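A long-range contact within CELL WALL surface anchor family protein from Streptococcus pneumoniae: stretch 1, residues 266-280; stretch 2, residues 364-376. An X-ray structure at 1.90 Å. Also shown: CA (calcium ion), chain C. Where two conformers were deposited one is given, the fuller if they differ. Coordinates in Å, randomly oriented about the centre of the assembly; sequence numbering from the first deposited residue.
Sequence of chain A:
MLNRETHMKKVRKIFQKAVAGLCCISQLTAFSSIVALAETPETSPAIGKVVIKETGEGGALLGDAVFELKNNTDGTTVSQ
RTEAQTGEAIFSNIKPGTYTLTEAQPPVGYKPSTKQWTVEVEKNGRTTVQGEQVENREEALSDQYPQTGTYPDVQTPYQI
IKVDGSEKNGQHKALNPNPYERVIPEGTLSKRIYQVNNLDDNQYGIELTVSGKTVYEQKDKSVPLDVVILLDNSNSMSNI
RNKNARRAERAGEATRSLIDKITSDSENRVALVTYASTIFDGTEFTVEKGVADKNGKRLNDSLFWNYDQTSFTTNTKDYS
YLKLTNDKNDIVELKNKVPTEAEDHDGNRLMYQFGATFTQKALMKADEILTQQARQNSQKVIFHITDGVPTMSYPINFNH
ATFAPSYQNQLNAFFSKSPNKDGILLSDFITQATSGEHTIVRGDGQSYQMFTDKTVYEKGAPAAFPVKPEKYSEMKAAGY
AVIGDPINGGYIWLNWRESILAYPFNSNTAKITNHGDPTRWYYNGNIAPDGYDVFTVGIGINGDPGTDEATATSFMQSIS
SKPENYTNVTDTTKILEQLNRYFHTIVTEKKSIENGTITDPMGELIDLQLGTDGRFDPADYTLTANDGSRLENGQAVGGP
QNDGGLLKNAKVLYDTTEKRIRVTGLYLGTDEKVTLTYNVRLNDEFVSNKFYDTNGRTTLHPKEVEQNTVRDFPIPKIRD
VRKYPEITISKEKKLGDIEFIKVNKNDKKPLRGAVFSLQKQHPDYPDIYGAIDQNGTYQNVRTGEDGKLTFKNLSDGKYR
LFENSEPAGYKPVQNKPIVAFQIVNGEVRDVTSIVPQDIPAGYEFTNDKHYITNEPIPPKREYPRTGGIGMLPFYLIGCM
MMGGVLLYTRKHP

Stretch 1 (266-280) SENRVALVTYASTIF
Stretch 2, residues 364-376: MKADEILTQQARQ

What ties the two stretches together most firmly? Two arginines, one from each stretch, donate to backbone carbonyls of the other. Arg375 (chi1 m, chi2 t, chi3 m) brings both terminal nitrogens to a single acceptor: NH1 and NH2 each lie 2.8 Å from Glu267 O, in a forked hydrogen bond with N-H...O angles near 143°. In return, Arg269 NH1 donates to Gln373 O at 3.0 Å and 161°, and Arg269 NH2 adds a weak bond to Gln373 O at 3.3 Å. Both carbonyls lie at the edge of the guanidinium they meet, where the N-H bonds point.

How are the two arginines arranged against each other? Arg269 NH1 comes within 3.8 Å of Arg375 NE, a close approach of like charges, while each guanidinium also donates to a carbonyl oxygen. Chi1 at -76° and chi2 at 149° place CD of Arg269 over one face of the Arg375 guanidinium, 3.4 Å from Arg375 CZ; chi3 at 92° and chi4 at -145° then set the direction of its own guanidinium. The face thus receives carbon while the edge keeps its hydrogen bonds.

What backbone frame sets up these contacts? Residues 269-275 form an extended strand, and 364-373 are helical, continuing a helix that begins earlier in the chain. Their axes approach to 9.4 Å and run nearly antiparallel, at 160°. The CA atoms of Arg269 and Ala374 are 8.7 Å apart, those of Ala271 and Ile369 8.1 Å, and those of Val273 and Ala366 7.3 Å. Ala374 is the first residue to leave helical phi/psi, at -67/150; Arg375 follows at -68/152, with its CA-to-CB bond toward stretch 1. The i to i-4 hydrogen bonds continue to the end, with Gln373 N donating to Ile369 O at 2.7 Å and Ala374 N to Leu370 O at 3.0 Å, although phi/psi has already loosened to -118/-16 at Gln373.

Which side chains fill the space between strand and helix? Strand alternation directs Arg269, Ala271 and Val273 toward the helix, while Leu272 points away. Ile369 (chi1 m, chi2 t) meets two of them: its CG2 is 4.2 Å from Ala271 CB, and its CD1 is 3.7 Å from Val273 CG2. Val273, with chi1 t, also sets CG2 3.7 Å from Lys365 CG, and Ile279 CD1 lies 4.2 Å from Lys365 CB. Lys365 (chi1 t, chi2 p, chi3 p, chi4 t) therefore packs through its aliphatic carbons, while its end leads away to a salt bridge within the helix, NZ to Glu368 OE1 at 2.9 Å.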

# COMPACT_ATOMS: atom_id res chain seq x y z
N SER A 266 -8.09 17.28 -16.65
CA SER A 266 -9.35 17.80 -16.09
C SER A 266 -10.00 18.97 -16.88
O SER A 266 -11.18 19.27 -16.64
CB SER A 266 -9.14 18.18 -14.59
OG SER A 266 -8.35 19.38 -14.51
N GLU A 267 -9.27 19.64 -17.78
CA GLU A 267 -9.94 20.61 -18.66
C GLU A 267 -10.81 20.08 -19.81
O GLU A 267 -11.66 20.81 -20.37
CB GLU A 267 -8.96 21.62 -19.26
CG GLU A 267 -7.93 22.12 -18.30
CD GLU A 267 -8.31 23.49 -17.87
OE1 GLU A 267 -9.47 23.53 -17.38
OE2 GLU A 267 -7.49 24.45 -18.04
N ASN A 268 -10.66 18.80 -20.14
CA ASN A 268 -11.27 18.27 -21.36
C ASN A 268 -12.67 17.89 -20.92
O ASN A 268 -12.88 17.69 -19.75
CB ASN A 268 -10.49 17.06 -21.88
CG ASN A 268 -9.14 17.45 -22.48
OD1 ASN A 268 -8.89 18.60 -22.84
ND2 ASN A 268 -8.29 16.45 -22.67
N ARG A 269 -13.64 17.85 -21.84
CA ARG A 269 -14.97 17.44 -21.45
C ARG A 269 -15.44 16.38 -22.45
O ARG A 269 -14.99 16.40 -23.60
CB ARG A 269 -15.93 18.63 -21.46
CG ARG A 269 -15.81 19.58 -20.25
CD ARG A 269 -16.21 20.95 -20.84
NE ARG A 269 -17.62 21.22 -20.69
CZ ARG A 269 -18.41 21.87 -21.54
NH1 ARG A 269 -18.04 22.35 -22.71
NH2 ARG A 269 -19.68 22.05 -21.20
N VAL A 270 -16.30 15.45 -22.02
CA VAL A 270 -16.81 14.36 -22.86
C VAL A 270 -18.33 14.18 -22.69
O VAL A 270 -18.88 14.44 -21.59
CB VAL A 270 -16.09 13.00 -22.52
CG1 VAL A 270 -14.68 13.03 -22.99
CG2 VAL A 270 -16.16 12.63 -21.04
N ALA A 271 -18.97 13.71 -23.74
CA ALA A 271 -20.37 13.30 -23.72
C ALA A 271 -20.44 12.00 -24.53
O ALA A 271 -19.51 11.69 -25.25
CB ALA A 271 -21.19 14.38 -24.42
N LEU A 272 -21.55 11.26 -24.47
CA LEU A 272 -21.67 9.90 -24.99
C LEU A 272 -23.06 9.80 -25.60
O LEU A 272 -24.08 10.13 -24.96
CB LEU A 272 -21.49 8.87 -23.85
CG LEU A 272 -21.95 7.43 -24.21
CD1 LEU A 272 -21.00 6.83 -25.28
CD2 LEU A 272 -22.00 6.60 -22.89
N VAL A 273 -23.09 9.40 -26.86
CA VAL A 273 -24.35 9.17 -27.55
C VAL A 273 -24.31 7.72 -28.04
O VAL A 273 -23.52 7.39 -28.93
CB VAL A 273 -24.57 10.12 -28.74
CG1 VAL A 273 -25.89 9.80 -29.52
CG2 VAL A 273 -24.56 11.64 -28.28
N THR A 274 -25.22 6.91 -27.51
CA THR A 274 -25.41 5.56 -28.01
C THR A 274 -26.65 5.51 -28.91
O THR A 274 -27.70 6.09 -28.57
CB THR A 274 -25.51 4.59 -26.85
OG1 THR A 274 -24.21 4.53 -26.22
CG2 THR A 274 -25.87 3.14 -27.34
N TYR A 275 -26.53 4.83 -30.05
CA TYR A 275 -27.63 4.85 -31.04
C TYR A 275 -27.87 3.50 -31.72
O TYR A 275 -26.94 2.70 -31.86
CB TYR A 275 -27.47 5.89 -32.15
CG TYR A 275 -26.39 5.58 -33.19
CD1 TYR A 275 -25.03 5.79 -32.89
CD2 TYR A 275 -26.73 5.08 -34.44
CE1 TYR A 275 -24.05 5.55 -33.86
CE2 TYR A 275 -25.74 4.86 -35.43
CZ TYR A 275 -24.42 5.11 -35.13
OH TYR A 275 -23.48 4.80 -36.09
N ALA A 276 -29.09 3.33 -32.22
CA ALA A 276 -29.38 2.24 -33.15
C ALA A 276 -30.53 2.78 -33.99
O ALA A 276 -30.22 3.68 -34.83
CB ALA A 276 -29.62 0.87 -32.44
N SER A 277 -31.77 2.29 -33.87
CA SER A 277 -32.86 2.91 -34.64
C SER A 277 -33.20 4.31 -34.11
O SER A 277 -33.97 5.04 -34.75
CB SER A 277 -34.17 2.07 -34.53
OG SER A 277 -33.96 0.77 -35.07
N THR A 278 -32.74 4.61 -32.90
CA THR A 278 -32.91 5.94 -32.30
C THR A 278 -31.75 6.11 -31.32
O THR A 278 -30.90 5.22 -31.18
CB THR A 278 -34.33 6.20 -31.63
OG1 THR A 278 -34.48 7.56 -31.15
CG2 THR A 278 -34.45 5.27 -30.40
N ILE A 279 -31.71 7.29 -30.70
CA ILE A 279 -30.74 7.55 -29.66
C ILE A 279 -31.16 6.78 -28.40
O ILE A 279 -32.28 6.92 -27.93
CB ILE A 279 -30.63 9.06 -29.30
CG1 ILE A 279 -30.37 9.92 -30.54
CG2 ILE A 279 -29.65 9.21 -28.10
CD1 ILE A 279 -29.19 9.41 -31.30
N PHE A 280 -30.26 5.96 -27.85
CA PHE A 280 -30.61 5.14 -26.71
C PHE A 280 -30.46 5.96 -25.41
O PHE A 280 -29.40 6.00 -24.81
CB PHE A 280 -29.75 3.85 -26.69
CG PHE A 280 -30.23 2.79 -27.62
CD1 PHE A 280 -31.37 3.01 -28.43
CD2 PHE A 280 -29.56 1.57 -27.72
CE1 PHE A 280 -31.84 2.00 -29.24
CE2 PHE A 280 -30.03 0.54 -28.56
CZ PHE A 280 -31.20 0.78 -29.30
N MET A 364 -26.58 14.04 -35.96
CA MET A 364 -27.35 15.17 -35.47
C MET A 364 -27.25 15.49 -33.99
O MET A 364 -27.12 16.66 -33.63
CB MET A 364 -28.84 15.16 -35.89
CG MET A 364 -29.02 15.24 -37.36
SD MET A 364 -30.66 14.69 -37.91
CE MET A 364 -31.77 15.72 -36.86
N LYS A 365 -27.32 14.45 -33.16
CA LYS A 365 -27.19 14.58 -31.73
C LYS A 365 -25.77 15.07 -31.40
O LYS A 365 -25.65 15.94 -30.57
CB LYS A 365 -27.52 13.26 -31.02
CG LYS A 365 -27.50 13.47 -29.48
CD LYS A 365 -28.39 14.65 -29.07
CE LYS A 365 -29.81 14.19 -28.86
NZ LYS A 365 -30.62 15.36 -28.40
N ALA A 366 -24.70 14.55 -32.02
CA ALA A 366 -23.34 15.08 -31.74
C ALA A 366 -23.24 16.56 -32.15
O ALA A 366 -22.74 17.38 -31.39
CB ALA A 366 -22.28 14.29 -32.50
N ASP A 367 -23.74 16.94 -33.32
CA ASP A 367 -23.70 18.37 -33.71
C ASP A 367 -24.49 19.25 -32.72
O ASP A 367 -24.01 20.31 -32.36
CB ASP A 367 -24.30 18.49 -35.12
CG ASP A 367 -24.08 19.85 -35.74
OD1 ASP A 367 -23.06 20.49 -35.50
OD2 ASP A 367 -24.93 20.29 -36.53
N GLU A 368 -25.66 18.78 -32.26
CA GLU A 368 -26.45 19.50 -31.26
C GLU A 368 -25.69 19.72 -29.95
O GLU A 368 -25.62 20.85 -29.43
CB GLU A 368 -27.78 18.76 -30.98
CG GLU A 368 -28.62 19.34 -29.87
CD GLU A 368 -29.99 18.62 -29.76
OE1 GLU A 368 -30.23 17.50 -30.27
OE2 GLU A 368 -30.90 19.22 -29.18
N ILE A 369 -25.12 18.66 -29.39
CA ILE A 369 -24.33 18.79 -28.17
C ILE A 369 -23.17 19.79 -28.33
O ILE A 369 -23.00 20.65 -27.48
CB ILE A 369 -23.79 17.42 -27.69
CG1 ILE A 369 -25.00 16.58 -27.25
CG2 ILE A 369 -22.69 17.58 -26.60
CD1 ILE A 369 -24.61 15.16 -26.99
N LEU A 370 -22.37 19.65 -29.37
CA LEU A 370 -21.22 20.58 -29.58
C LEU A 370 -21.70 22.00 -29.86
O LEU A 370 -21.19 22.96 -29.27
CB LEU A 370 -20.38 20.03 -30.72
CG LEU A 370 -19.60 18.77 -30.39
CD1 LEU A 370 -19.07 18.20 -31.68
CD2 LEU A 370 -18.43 19.10 -29.33
N THR A 371 -22.75 22.14 -30.69
CA THR A 371 -23.27 23.47 -30.96
C THR A 371 -23.75 24.14 -29.65
O THR A 371 -23.51 25.33 -29.38
CB THR A 371 -24.36 23.42 -32.09
OG1 THR A 371 -23.72 22.99 -33.32
CG2 THR A 371 -24.90 24.85 -32.32
N GLN A 372 -24.50 23.39 -28.85
CA GLN A 372 -25.17 23.98 -27.70
C GLN A 372 -24.26 24.06 -26.49
O GLN A 372 -24.39 25.01 -25.72
CB GLN A 372 -26.41 23.18 -27.33
CG GLN A 372 -27.45 23.42 -28.41
CD GLN A 372 -28.72 22.74 -28.03
OE1 GLN A 372 -28.77 22.14 -26.94
NE2 GLN A 372 -29.73 22.79 -28.88
N GLN A 373 -23.35 23.11 -26.35
CA GLN A 373 -22.61 23.02 -25.08
C GLN A 373 -21.09 23.23 -25.16
O GLN A 373 -20.50 23.46 -24.12
CB GLN A 373 -22.86 21.67 -24.43
CG GLN A 373 -24.39 21.32 -24.28
CD GLN A 373 -24.50 19.90 -23.70
OE1 GLN A 373 -23.75 19.55 -22.79
NE2 GLN A 373 -25.39 19.10 -24.20
N ALA A 374 -20.47 23.15 -26.33
CA ALA A 374 -19.02 23.27 -26.40
C ALA A 374 -18.57 24.68 -26.01
O ALA A 374 -19.28 25.69 -26.23
CB ALA A 374 -18.52 22.93 -27.81
N ARG A 375 -17.37 24.75 -25.44
CA ARG A 375 -16.75 26.02 -25.22
C ARG A 375 -16.34 26.73 -26.51
O ARG A 375 -16.04 26.10 -27.51
CB ARG A 375 -15.57 25.89 -24.25
CG ARG A 375 -16.06 25.34 -22.90
CD ARG A 375 -14.83 24.87 -22.14
NE ARG A 375 -14.43 23.56 -22.67
CZ ARG A 375 -13.61 22.75 -22.03
NH1 ARG A 375 -13.02 23.19 -20.93
NH2 ARG A 375 -13.29 21.57 -22.53
N GLN A 376 -16.30 28.05 -26.45
CA GLN A 376 -15.83 28.84 -27.59
C GLN A 376 -14.39 28.49 -28.03
O GLN A 376 -14.12 28.27 -29.22
CB GLN A 376 -15.95 30.33 -27.27
CG GLN A 376 -15.43 31.20 -28.47
CD GLN A 376 -15.47 32.69 -28.23
OE1 GLN A 376 -14.42 33.33 -28.14
NE2 GLN A 376 -16.67 33.27 -28.11
CA CA C . -23.69 22.17 -37.39
O HOH W 1 -23.92 23.90 -35.71
O HOH W 2 -25.81 22.78 -38.28
O HOH W 3 -23.35 23.98 -39.01